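Local coordinates for disulfide isomerase DsbG N-terminal domain-containing protein (Helicobacter pylori, PDB 3TDG) that probably acts as a dimeric thiol-disulfide oxidoreductase of the DsbG type, pairing an N-terminal dimerisation domain with a thioredoxin-fold catalytic domain, at residues D33-V38 and V64-P69; E51-K56 and V101-E106; I75-S80 and N84-L89; S121-A126 and S251-G256. All coordinates share one frame; numbering follows the deposited sequence.

In the fold
From the N terminus, helix 33-43 leads into strands 48-54 and 62-67, and interaction 1 closes the first loop when strand 62-67 comes back beneath the helix. Interaction 2 opens at 51-56, before interaction 1 is complete, so the two cross. It closes only at 101-106, and the whole of interaction 3, the hairpin 75-80 with 84-89, falls in between. Interactions 1 and 2 fix a helix to each face of the N-terminal sheet, and interaction 3 joins two of its strands. Helix 98-129 then runs on to interaction 4, about 30 Å or more from the others between centres, where residues 251-256 of the thioredoxin-fold domain return to it.

Interaction 1: D33-V38 and V64-P69; sequences DNLVSV and VVIEDP
L35 meets V64 and I66 through methyl groups alone, and the flat groups of both segments sit around this contact rather than in it: the amide of N34 gives its ND2 to D82 O at the helix side, and beyond I66 the carboxylates of E67 and D68 form salt bridges with R48 and K45. The apolar contact is divided between the two branches of the leucine. L35 CD2 reaches V64 CG1 at 4.2 Å, while its CD1 turns to I66 CG2 at 4.5 Å, so a single side chain spans two residues that point to the same side of the strand. L35 does this with a first torsion of 96°, well away from a staggered position. In I66 the two branches part company: CG2 faces the helix, whereas the CG1-CD1 arm leads away from it. These are light touches, burying 85 Å² in all, but the three residues are buried because other side chains close in. I49 of strand 48-54 lies against both L35 and V64, and V79 and I86 of the neighbouring hairpin also reach L35. V65, between the two contact residues, faces the other way and packs on T107 and V111, so that the antiparallel sheet is held between helix 33-43 on one face and the long helix 98-129 on the other.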
loop_
_atom_site.group_PDB
_atom_site.type_symbol
_atom_site.label_atom_id
_atom_site.label_comp_id
_atom_site.label_asym_id
_atom_site.label_seq_id
_atom_site.Cartn_x
_atom_site.Cartn_y
_atom_site.Cartn_z
ATOM N N ASP A 33 9.953 -0.609 -34.997
ATOM C CA ASP A 33 9.367 0.689 -35.011
ATOM C C ASP A 33 7.890 0.618 -34.775
ATOM O O ASP A 33 7.321 1.530 -34.230
ATOM C CB ASP A 33 9.647 1.373 -36.330
ATOM C CG ASP A 33 11.106 1.614 -36.540
ATOM O OD1 ASP A 33 11.724 2.228 -35.657
ATOM O OD2 ASP A 33 11.641 1.183 -37.584
ATOM N N ASN A 34 7.258 -0.454 -35.191
ATOM C CA ASN A 34 5.833 -0.486 -35.038
ATOM C C ASN A 34 5.357 -0.504 -33.598
ATOM O O ASN A 34 4.421 0.174 -33.254
ATOM C CB ASN A 34 5.209 -1.614 -35.806
ATOM C CG ASN A 34 3.759 -1.401 -36.010
ATOM O OD1 ASN A 34 3.339 -0.353 -36.447
ATOM N ND2 ASN A 34 2.972 -2.382 -35.672
ATOM N N LEU A 35 6.003 -1.292 -32.763
ATOM C CA LEU A 35 5.602 -1.356 -31.382
ATOM C C LEU A 35 5.823 -0.025 -30.707
ATOM O O LEU A 35 4.977 0.447 -30.015
ATOM C CB LEU A 35 6.285 -2.503 -30.643
ATOM C CG LEU A 35 7.547 -2.303 -29.835
ATOM C CD1 LEU A 35 7.257 -1.723 -28.532
ATOM C CD2 LEU A 35 8.205 -3.605 -29.648
ATOM N N VAL A 36 6.964 0.573 -30.953
ATOM C CA VAL A 36 7.288 1.873 -30.411
ATOM C C VAL A 36 6.245 2.882 -30.814
ATOM O O VAL A 36 5.842 3.698 -30.054
ATOM C CB VAL A 36 8.659 2.360 -30.885
ATOM C CG1 VAL A 36 8.885 3.743 -30.457
ATOM C CG2 VAL A 36 9.731 1.515 -30.330
ATOM N N SER A 37 5.803 2.800 -32.039
ATOM C CA SER A 37 4.877 3.762 -32.538
ATOM C C SER A 37 3.472 3.511 -32.020
ATOM O O SER A 37 2.750 4.423 -31.736
ATOM C CB SER A 37 4.958 3.789 -34.052
ATOM O OG SER A 37 3.700 3.807 -34.629
ATOM N N VAL A 38 3.117 2.259 -31.853
ATOM C CA VAL A 38 1.839 1.943 -31.292
ATOM C C VAL A 38 1.746 2.460 -29.862
ATOM O O VAL A 38 0.753 2.995 -29.470
ATOM C CB VAL A 38 1.552 0.463 -31.353
ATOM C CG1 VAL A 38 0.308 0.165 -30.661
ATOM C CG2 VAL A 38 1.471 0.010 -32.756
ATOM N N VAL A 64 9.672 -8.919 -25.060
ATOM C CA VAL A 64 10.364 -7.641 -25.231
ATOM C C VAL A 64 10.414 -6.875 -23.908
ATOM O O VAL A 64 9.395 -6.753 -23.207
ATOM C CB VAL A 64 9.669 -6.761 -26.309
ATOM C CG1 VAL A 64 10.440 -5.467 -26.556
ATOM C CG2 VAL A 64 9.515 -7.526 -27.635
ATOM N N VAL A 65 11.596 -6.385 -23.556
ATOM C CA VAL A 65 11.744 -5.445 -22.446
ATOM C C VAL A 65 12.033 -4.057 -23.016
ATOM O O VAL A 65 12.847 -3.914 -23.940
ATOM C CB VAL A 65 12.833 -5.894 -21.445
ATOM C CG1 VAL A 65 12.971 -4.896 -20.270
ATOM C CG2 VAL A 65 12.484 -7.281 -20.911
ATOM N N ILE A 66 11.342 -3.053 -22.475
ATOM C CA ILE A 66 11.466 -1.670 -22.912
ATOM C C ILE A 66 11.822 -0.798 -21.720
ATOM O O ILE A 66 11.646 -1.215 -20.581
ATOM C CB ILE A 66 10.165 -1.140 -23.621
ATOM C CG1 ILE A 66 8.946 -1.126 -22.691
ATOM C CG2 ILE A 66 9.884 -1.901 -24.937
ATOM C CD1 ILE A 66 8.883 0.127 -21.757
ATOM N N GLU A 67 12.340 0.400 -21.991
ATOM C CA GLU A 67 12.597 1.394 -20.960
ATOM C C GLU A 67 11.589 2.525 -21.098
ATOM O O GLU A 67 11.446 3.084 -22.172
ATOM C CB GLU A 67 13.998 1.969 -21.129
ATOM C CG GLU A 67 14.377 2.965 -20.044
ATOM C CD GLU A 67 15.600 3.774 -20.426
ATOM O OE1 GLU A 67 15.565 4.468 -21.472
ATOM O OE2 GLU A 67 16.600 3.703 -19.682
ATOM N N ASP A 68 10.878 2.835 -20.019
ATOM C CA ASP A 68 9.958 3.976 -19.996
ATOM C C ASP A 68 10.820 5.268 -20.017
ATOM O O ASP A 68 11.704 5.416 -19.195
ATOM C CB ASP A 68 9.095 3.881 -18.732
ATOM C CG ASP A 68 8.127 5.060 -18.567
ATOM O OD1 ASP A 68 8.523 6.225 -18.767
ATOM O OD2 ASP A 68 6.968 4.810 -18.200
ATOM N N PRO A 69 10.587 6.190 -20.977
ATOM C CA PRO A 69 11.515 7.340 -21.040
ATOM C C PRO A 69 11.366 8.336 -19.882
ATOM O O PRO A 69 12.235 9.165 -19.692
ATOM C CB PRO A 69 11.151 7.997 -22.374
ATOM C CG PRO A 69 9.639 7.761 -22.457
ATOM C CD PRO A 69 9.485 6.324 -21.953
#

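Interaction 2: E51-K56 and V101-E106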
loop_
_atom_site.group_PDB
_atom_site.type_symbol
_atom_site.label_atom_id
_atom_site.label_comp_id
_atom_site.label_asym_id
_atom_site.label_seq_id
_atom_site.Cartn_x
_atom_site.Cartn_y
_atom_site.Cartn_z
ATOM N N GLU A 51 15.657 -5.435 -25.071
ATOM C CA GLU A 51 15.865 -6.877 -25.145
ATOM C C GLU A 51 14.718 -7.538 -25.912
ATOM O O GLU A 51 13.543 -7.209 -25.694
ATOM C CB GLU A 51 15.958 -7.426 -23.714
ATOM C CG GLU A 51 16.480 -8.836 -23.575
ATOM C CD GLU A 51 16.272 -9.408 -22.164
ATOM O OE1 GLU A 51 16.290 -8.644 -21.172
ATOM O OE2 GLU A 51 16.089 -10.637 -22.045
ATOM N N ILE A 52 15.054 -8.446 -26.824
ATOM C CA ILE A 52 14.044 -9.263 -27.516
ATOM C C ILE A 52 14.415 -10.744 -27.408
ATOM O O ILE A 52 15.544 -11.120 -27.716
ATOM C CB ILE A 52 13.883 -8.871 -29.011
ATOM C CG1 ILE A 52 13.499 -7.391 -29.160
ATOM C CG2 ILE A 52 12.839 -9.765 -29.703
ATOM C CD1 ILE A 52 13.808 -6.799 -30.559
ATOM N N LYS A 53 13.477 -11.574 -26.957
ATOM C CA LYS A 53 13.705 -13.014 -26.801
ATOM C C LYS A 53 12.515 -13.820 -27.332
ATOM O O LYS A 53 11.369 -13.415 -27.141
ATOM C CB LYS A 53 13.948 -13.378 -25.333
ATOM C CG LYS A 53 15.267 -12.903 -24.764
ATOM C CD LYS A 53 16.446 -13.461 -25.553
ATOM C CE LYS A 53 17.723 -12.740 -25.180
ATOM N NZ LYS A 53 17.847 -12.686 -23.700
ATOM N N PRO A 54 12.737 -14.970 -27.923
ATOM C CA PRO A 54 11.642 -15.775 -28.445
ATOM C C PRO A 54 10.960 -16.605 -27.388
ATOM O O PRO A 54 11.550 -16.847 -26.381
ATOM C CB PRO A 54 12.349 -16.693 -29.417
ATOM C CG PRO A 54 13.696 -16.813 -28.900
ATOM C CD PRO A 54 14.041 -15.540 -28.249
ATOM N N LEU A 55 9.734 -17.033 -27.627
ATOM C CA LEU A 55 9.057 -17.961 -26.739
ATOM C C LEU A 55 8.858 -19.312 -27.398
ATOM O O LEU A 55 8.395 -19.399 -28.505
ATOM C CB LEU A 55 7.705 -17.432 -26.328
ATOM C CG LEU A 55 7.557 -16.095 -25.638
ATOM C CD1 LEU A 55 6.108 -15.845 -25.458
ATOM C CD2 LEU A 55 8.245 -16.108 -24.342
ATOM N N LYS A 56 9.218 -20.368 -26.694
ATOM C CA LYS A 56 9.071 -21.708 -27.206
ATOM C C LYS A 56 7.620 -21.937 -27.474
ATOM O O LYS A 56 7.228 -22.720 -28.301
ATOM C CB LYS A 56 9.495 -22.716 -26.158
ATOM C CG LYS A 56 10.841 -22.495 -25.555
ATOM C CD LYS A 56 11.915 -23.120 -26.389
ATOM C CE LYS A 56 13.144 -23.436 -25.574
ATOM N NZ LYS A 56 14.360 -23.426 -26.405
ATOM N N VAL A 101 8.296 -20.217 -18.847
ATOM C CA VAL A 101 8.003 -19.904 -17.435
ATOM C C VAL A 101 9.262 -19.388 -16.744
ATOM O O VAL A 101 9.220 -18.396 -15.983
ATOM C CB VAL A 101 7.432 -21.147 -16.659
ATOM C CG1 VAL A 101 7.278 -20.851 -15.162
ATOM C CG2 VAL A 101 6.109 -21.604 -17.260
ATOM N N GLN A 102 10.378 -20.059 -17.037
ATOM C CA GLN A 102 11.674 -19.701 -16.485
ATOM C C GLN A 102 12.179 -18.361 -17.041
ATOM O O GLN A 102 12.618 -17.500 -16.273
ATOM C CB GLN A 102 12.705 -20.801 -16.753
ATOM C CG GLN A 102 14.128 -20.273 -16.804
ATOM C CD GLN A 102 15.174 -21.335 -16.602
ATOM O OE1 GLN A 102 15.292 -22.284 -17.399
ATOM N NE2 GLN A 102 15.960 -21.182 -15.535
ATOM N N LEU A 103 12.145 -18.216 -18.368
ATOM C CA LEU A 103 12.542 -16.963 -19.020
ATOM C C LEU A 103 11.812 -15.763 -18.406
ATOM O O LEU A 103 12.446 -14.778 -18.028
ATOM C CB LEU A 103 12.274 -17.009 -20.520
ATOM C CG LEU A 103 12.527 -15.680 -21.270
ATOM C CD1 LEU A 103 13.990 -15.267 -21.227
ATOM C CD2 LEU A 103 12.056 -15.807 -22.713
ATOM N N VAL A 104 10.489 -15.879 -18.302
ATOM C CA VAL A 104 9.634 -14.848 -17.738
ATOM C C VAL A 104 9.992 -14.571 -16.268
ATOM O O VAL A 104 10.091 -13.412 -15.869
ATOM C CB VAL A 104 8.121 -15.196 -17.937
ATOM C CG1 VAL A 104 7.189 -14.257 -17.141
ATOM C CG2 VAL A 104 7.763 -15.154 -19.430
ATOM N N ALA A 105 10.222 -15.633 -15.489
ATOM C CA ALA A 105 10.609 -15.500 -14.094
ATOM C C ALA A 105 11.915 -14.736 -13.931
ATOM O O ALA A 105 11.993 -13.816 -13.106
ATOM C CB ALA A 105 10.693 -16.879 -13.402
ATOM N N GLU A 106 12.928 -15.127 -14.702
ATOM C CA GLU A 106 14.226 -14.447 -14.717
ATOM C C GLU A 106 14.089 -12.976 -15.128
ATOM O O GLU A 106 14.735 -12.094 -14.562
ATOM C CB GLU A 106 15.183 -15.133 -15.705
ATOM C CG GLU A 106 15.752 -16.470 -15.221
ATOM C CD GLU A 106 16.294 -17.362 -16.341
ATOM O OE1 GLU A 106 16.876 -18.427 -16.009
ATOM O OE2 GLU A 106 16.130 -17.023 -17.540
#
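K53, whose CB packs on L103, carries its NZ back along its own strand to E51 OE2 at 3.2 Å in a salt bridge. The ammonium approaches from above the carboxylate plane, and the other oxygen of E51 is taken by K110, so two lysines grip one carboxylate and probably favour its charged form. The setting is helix-on-sheet packing: strand 48-54, outermost in the antiparallel sheet of the N-terminal domain, lies against the start of helix 98-129. The bends of K53 at chi2 (-58°) and chi4 (49°) fold its chain toward E51, two residues earlier on the same side of the strand. L103 is the main apolar residue that the helix contributes. A first torsion near trans (174°) carries it out to the strand, where its CD2 meets K53 CB at 4.0 Å. L55 comes in from another direction, its side chain nearly perpendicular to that of L103. Nearer the start of the helix, D100 OD1 accepts a hydrogen bond from K56 N. V104 turns instead to L89 and F93. The methyl L103 CD2 rests 3.8 Å from P54 O and 4.2 Å from L55 CD2.

Interaction 3: I75-S80 and N84-L89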
loop_
_atom_site.group_PDB
_atom_site.type_symbol
_atom_site.label_atom_id
_atom_site.label_comp_id
_atom_site.label_asym_id
_atom_site.label_seq_id
_atom_site.Cartn_x
_atom_site.Cartn_y
_atom_site.Cartn_z
ATOM N N ILE A 75 10.312 -2.418 -18.439
ATOM C CA ILE A 75 8.985 -3.021 -18.470
ATOM C C ILE A 75 9.018 -4.189 -19.445
ATOM O O ILE A 75 9.352 -4.002 -20.619
ATOM C CB ILE A 75 7.911 -2.005 -18.946
ATOM C CG1 ILE A 75 8.001 -0.676 -18.155
ATOM C CG2 ILE A 75 6.493 -2.631 -18.906
ATOM C CD1 ILE A 75 7.640 -0.814 -16.650
ATOM N N PRO A 76 8.705 -5.405 -18.954
ATOM C CA PRO A 76 8.617 -6.598 -19.792
ATOM C C PRO A 76 7.251 -6.771 -20.456
ATOM O O PRO A 76 6.205 -6.568 -19.832
ATOM C CB PRO A 76 8.914 -7.733 -18.802
ATOM C CG PRO A 76 8.367 -7.233 -17.517
ATOM C CD PRO A 76 8.695 -5.744 -17.519
ATOM N N LEU A 77 7.290 -7.156 -21.726
ATOM C CA LEU A 77 6.117 -7.270 -22.590
ATOM C C LEU A 77 6.133 -8.563 -23.399
ATOM O O LEU A 77 7.203 -9.119 -23.697
ATOM C CB LEU A 77 6.121 -6.111 -23.607
ATOM C CG LEU A 77 6.419 -4.680 -23.121
ATOM C CD1 LEU A 77 6.655 -3.735 -24.317
ATOM C CD2 LEU A 77 5.281 -4.187 -22.236
ATOM N N VAL A 78 4.951 -9.004 -23.798
ATOM C CA VAL A 78 4.825 -9.958 -24.906
ATOM C C VAL A 78 4.277 -9.168 -26.097
ATOM O O VAL A 78 3.294 -8.426 -25.968
ATOM C CB VAL A 78 3.953 -11.197 -24.514
ATOM C CG1 VAL A 78 3.629 -12.051 -25.721
ATOM C CG2 VAL A 78 4.706 -12.048 -23.490
ATOM N N VAL A 79 4.944 -9.299 -27.238
ATOM C CA VAL A 79 4.643 -8.500 -28.424
ATOM C C VAL A 79 4.493 -9.404 -29.663
ATOM O O VAL A 79 5.287 -10.330 -29.865
ATOM C CB VAL A 79 5.745 -7.423 -28.656
ATOM C CG1 VAL A 79 5.494 -6.628 -29.925
ATOM C CG2 VAL A 79 5.861 -6.472 -27.453
ATOM N N SER A 80 3.474 -9.147 -30.480
ATOM C CA SER A 80 3.313 -9.873 -31.747
ATOM C C SER A 80 4.444 -9.554 -32.739
ATOM O O SER A 80 5.178 -8.568 -32.566
ATOM C CB SER A 80 1.942 -9.605 -32.376
ATOM O OG SER A 80 1.777 -8.232 -32.681
ATOM N N ASN A 84 2.059 -5.014 -33.418
ATOM C CA ASN A 84 0.742 -4.399 -33.301
ATOM C C ASN A 84 -0.069 -4.789 -32.071
ATOM O O ASN A 84 -1.115 -4.202 -31.814
ATOM C CB ASN A 84 -0.084 -4.665 -34.561
ATOM C CG ASN A 84 0.328 -3.770 -35.714
ATOM O OD1 ASN A 84 0.570 -2.573 -35.532
ATOM N ND2 ASN A 84 0.408 -4.341 -36.904
ATOM N N LEU A 85 0.390 -5.806 -31.343
ATOM C CA LEU A 85 -0.255 -6.235 -30.102
ATOM C C LEU A 85 0.813 -6.325 -29.010
ATOM O O LEU A 85 1.878 -6.913 -29.196
ATOM C CB LEU A 85 -0.980 -7.577 -30.294
ATOM C CG LEU A 85 -1.574 -8.286 -29.062
ATOM C CD1 LEU A 85 -2.714 -7.485 -28.422
ATOM C CD2 LEU A 85 -2.035 -9.678 -29.447
ATOM N N ILE A 86 0.533 -5.696 -27.876
ATOM C CA ILE A 86 1.516 -5.517 -26.836
ATOM C C ILE A 86 0.802 -5.787 -25.523
ATOM O O ILE A 86 -0.191 -5.121 -25.196
ATOM C CB ILE A 86 2.087 -4.071 -26.870
ATOM C CG1 ILE A 86 2.940 -3.850 -28.125
ATOM C CG2 ILE A 86 2.907 -3.766 -25.619
ATOM C CD1 ILE A 86 2.808 -2.488 -28.769
ATOM N N ILE A 87 1.310 -6.767 -24.776
ATOM C CA ILE A 87 0.717 -7.171 -23.506
ATOM C C ILE A 87 1.801 -7.119 -22.440
ATOM O O ILE A 87 2.878 -7.697 -22.620
ATOM C CB ILE A 87 0.120 -8.600 -23.596
ATOM C CG1 ILE A 87 -0.930 -8.651 -24.703
ATOM C CG2 ILE A 87 -0.518 -9.021 -22.255
ATOM C CD1 ILE A 87 -1.183 -10.045 -25.272
ATOM N N GLY A 88 1.534 -6.416 -21.337
ATOM C CA GLY A 88 2.501 -6.363 -20.241
ATOM C C GLY A 88 2.647 -7.728 -19.564
ATOM O O GLY A 88 1.643 -8.406 -19.314
ATOM N N LEU A 89 3.884 -8.131 -19.280
ATOM C CA LEU A 89 4.147 -9.368 -18.536
ATOM C C LEU A 89 4.054 -9.121 -17.045
ATOM O O LEU A 89 4.318 -8.020 -16.570
ATOM C CB LEU A 89 5.529 -9.934 -18.857
ATOM C CG LEU A 89 5.697 -10.895 -20.037
ATOM C CD1 LEU A 89 7.151 -11.234 -20.218
ATOM C CD2 LEU A 89 4.871 -12.163 -19.819
HETATM O O HOH W 1 4.738 -5.584 -17.581
#
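V78 and L89 press together at the apolar centre, V78 CG2 lying 3.7 Å from L89 CD2. The valine places CG2 beside its backbone N, with CG1 anti to it (chi1 170°), which turns CG2 to the leucine. L89 also covers P76, the two side chains meeting through their CB atoms and crossing obliquely, and the pair packs on helix 98-129 through V104, T107 and V111. V79 and I86 occupy the other face, where they lie side by side, pointing the same way. I86 divides its branches, giving CG1 to V79 CG2 at 4.0 Å and CG2 to the CD1 of L77.

The two strands form an antiparallel beta hairpin at one end of the four-stranded sheet. V78 and I87 are its hydrogen-bonded pair: V78 N reaches I87 O at 2.7 Å and I87 N reaches V78 O at 2.8 Å. I86 and I87 also pair with an antiparallel strand of the second subunit, so the sheet continues through the dimer interface, where I87 touches I87 of the neighbouring subunit.

Toward one end, L89 N binds P76 O at 2.9 Å. A water bridges that same carbonyl oxygen to L89 O, donating to both. At the turn, S80 N binds L85 O, and S80 OG accepts from L85 N at 3.1 Å with a bent N-H...O angle of 140°. D82 OD2 is a further partner of S80 OG.

Interaction 4: S121-A126 and S251-G256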
loop_
_atom_site.group_PDB
_atom_site.type_symbol
_atom_site.label_atom_id
_atom_site.label_comp_id
_atom_site.label_asym_id
_atom_site.label_seq_id
_atom_site.Cartn_x
_atom_site.Cartn_y
_atom_site.Cartn_z
ATOM N N SER A 121 17.194 5.601 -6.328
ATOM C CA SER A 121 17.961 6.761 -6.786
ATOM C C SER A 121 17.087 8.015 -6.912
ATOM O O SER A 121 17.472 9.098 -6.448
ATOM C CB SER A 121 18.686 6.471 -8.104
ATOM O OG SER A 121 19.746 5.552 -7.886
ATOM N N ALA A 122 15.909 7.854 -7.517
ATOM C CA ALA A 122 14.986 8.981 -7.708
ATOM C C ALA A 122 14.475 9.526 -6.364
ATOM O O ALA A 122 14.292 10.728 -6.210
ATOM C CB ALA A 122 13.819 8.590 -8.622
ATOM N N LYS A 123 14.250 8.640 -5.396
ATOM C CA LYS A 123 13.878 9.079 -4.049
ATOM C C LYS A 123 15.001 9.887 -3.390
ATOM O O LYS A 123 14.729 10.887 -2.737
ATOM C CB LYS A 123 13.462 7.910 -3.166
ATOM C CG LYS A 123 12.064 7.418 -3.468
ATOM C CD LYS A 123 11.619 6.329 -2.524
ATOM C CE LYS A 123 10.208 5.916 -2.878
ATOM N NZ LYS A 123 9.945 4.573 -2.345
ATOM N N LEU A 124 16.244 9.455 -3.596
ATOM C CA LEU A 124 17.425 10.149 -3.084
ATOM C C LEU A 124 17.589 11.540 -3.699
ATOM O O LEU A 124 17.712 12.533 -2.966
ATOM C CB LEU A 124 18.691 9.313 -3.281
ATOM C CG LEU A 124 18.908 8.193 -2.248
ATOM C CD1 LEU A 124 20.035 7.252 -2.692
ATOM C CD2 LEU A 124 19.194 8.758 -0.843
ATOM N N ASN A 125 17.590 11.603 -5.035
ATOM C CA ASN A 125 17.543 12.869 -5.758
ATOM C C ASN A 125 16.475 13.816 -5.238
ATOM O O ASN A 125 16.741 15.002 -5.078
ATOM C CB ASN A 125 17.306 12.640 -7.242
ATOM C CG ASN A 125 18.493 12.053 -7.929
ATOM O OD1 ASN A 125 19.540 11.852 -7.327
ATOM N ND2 ASN A 125 18.343 11.772 -9.215
ATOM N N ALA A 126 15.276 13.304 -4.978
ATOM C CA ALA A 126 14.202 14.132 -4.432
ATOM C C ALA A 126 14.498 14.620 -3.005
ATOM O O ALA A 126 14.198 15.771 -2.660
ATOM C CB ALA A 126 12.890 13.409 -4.472
ATOM N N SER A 251 11.643 9.087 5.177
ATOM C CA SER A 251 11.202 7.952 4.365
ATOM C C SER A 251 11.913 6.661 4.748
ATOM O O SER A 251 11.418 5.561 4.492
ATOM C CB SER A 251 11.481 8.243 2.903
ATOM O OG SER A 251 12.878 8.414 2.715
ATOM N N GLY A 252 13.092 6.790 5.348
ATOM C CA GLY A 252 13.862 5.610 5.715
ATOM C C GLY A 252 14.661 5.104 4.544
ATOM O O GLY A 252 15.218 4.014 4.592
ATOM N N VAL A 253 14.711 5.903 3.484
ATOM C CA VAL A 253 15.618 5.651 2.369
ATOM C C VAL A 253 17.066 5.932 2.793
ATOM O O VAL A 253 18.008 5.324 2.270
ATOM C CB VAL A 253 15.223 6.494 1.152
ATOM C CG1 VAL A 253 16.335 6.527 0.107
ATOM C CG2 VAL A 253 13.916 5.949 0.532
ATOM N N ILE A 254 17.231 6.881 3.713
ATOM C CA ILE A 254 18.526 7.151 4.348
ATOM C C ILE A 254 18.325 6.776 5.813
ATOM O O ILE A 254 17.435 7.312 6.481
ATOM C CB ILE A 254 18.952 8.643 4.221
ATOM C CG1 ILE A 254 19.048 9.056 2.744
ATOM C CG2 ILE A 254 20.269 8.907 4.976
ATOM C CD1 ILE A 254 19.507 10.513 2.488
ATOM N N LYS A 255 19.124 5.827 6.289
ATOM C CA LYS A 255 18.916 5.245 7.608
ATOM C C LYS A 255 20.033 5.593 8.614
ATOM O O LYS A 255 19.920 5.267 9.789
ATOM C CB LYS A 255 18.776 3.721 7.494
ATOM C CG LYS A 255 17.724 3.247 6.489
ATOM C CD LYS A 255 17.452 1.733 6.590
ATOM C CE LYS A 255 16.686 1.348 7.871
ATOM N NZ LYS A 255 15.500 2.228 8.124
ATOM N N GLY A 256 21.101 6.242 8.155
ATOM C CA GLY A 256 22.209 6.596 9.046
ATOM C C GLY A 256 23.279 7.450 8.410
ATOM O O GLY A 256 23.211 7.796 7.220
#
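L124 overlaps V253 and I254 at once, its CD2 methyl lying 3.7 Å from V253 CG1 and 3.6 Å from I254 CG1. The contact joins helix 98-129, the long rod that leaves the N-terminal domain, to the thioredoxin-fold domain, at the loop between helix 235-249 and strand 259-262. L124 has CG anti to its carbonyl carbon (chi1 -80°), and although its CB sets off to one side, the end of the chain comes round to the loop. There the leucine crosses both partners at a slant. V253 points toward the helix and straddles two neighbouring residues: CG1 meets L124, while CG2 meets the aliphatic part of K123. The lysine is extended beyond CG and runs at about a right angle to the valine, so the middle of its chain, at CD, makes the contact and the ammonium group continues past it.

G252, with a positive phi of 83°, is the first residue after helix 235-249 to leave the helical conformation, and V253 and I254 follow directly. I254 is buried, touching I248, F249 and F259 as well as F128 further along helix 98-129. L124 in turn lies on F259 and Y261 of strand 259-262. The same strand is held to the helix by a polar tie, Y261 OH with N125 OD1. I254 CD1 adds a second touch on the leucine, 3.8 Å from L124 CD2.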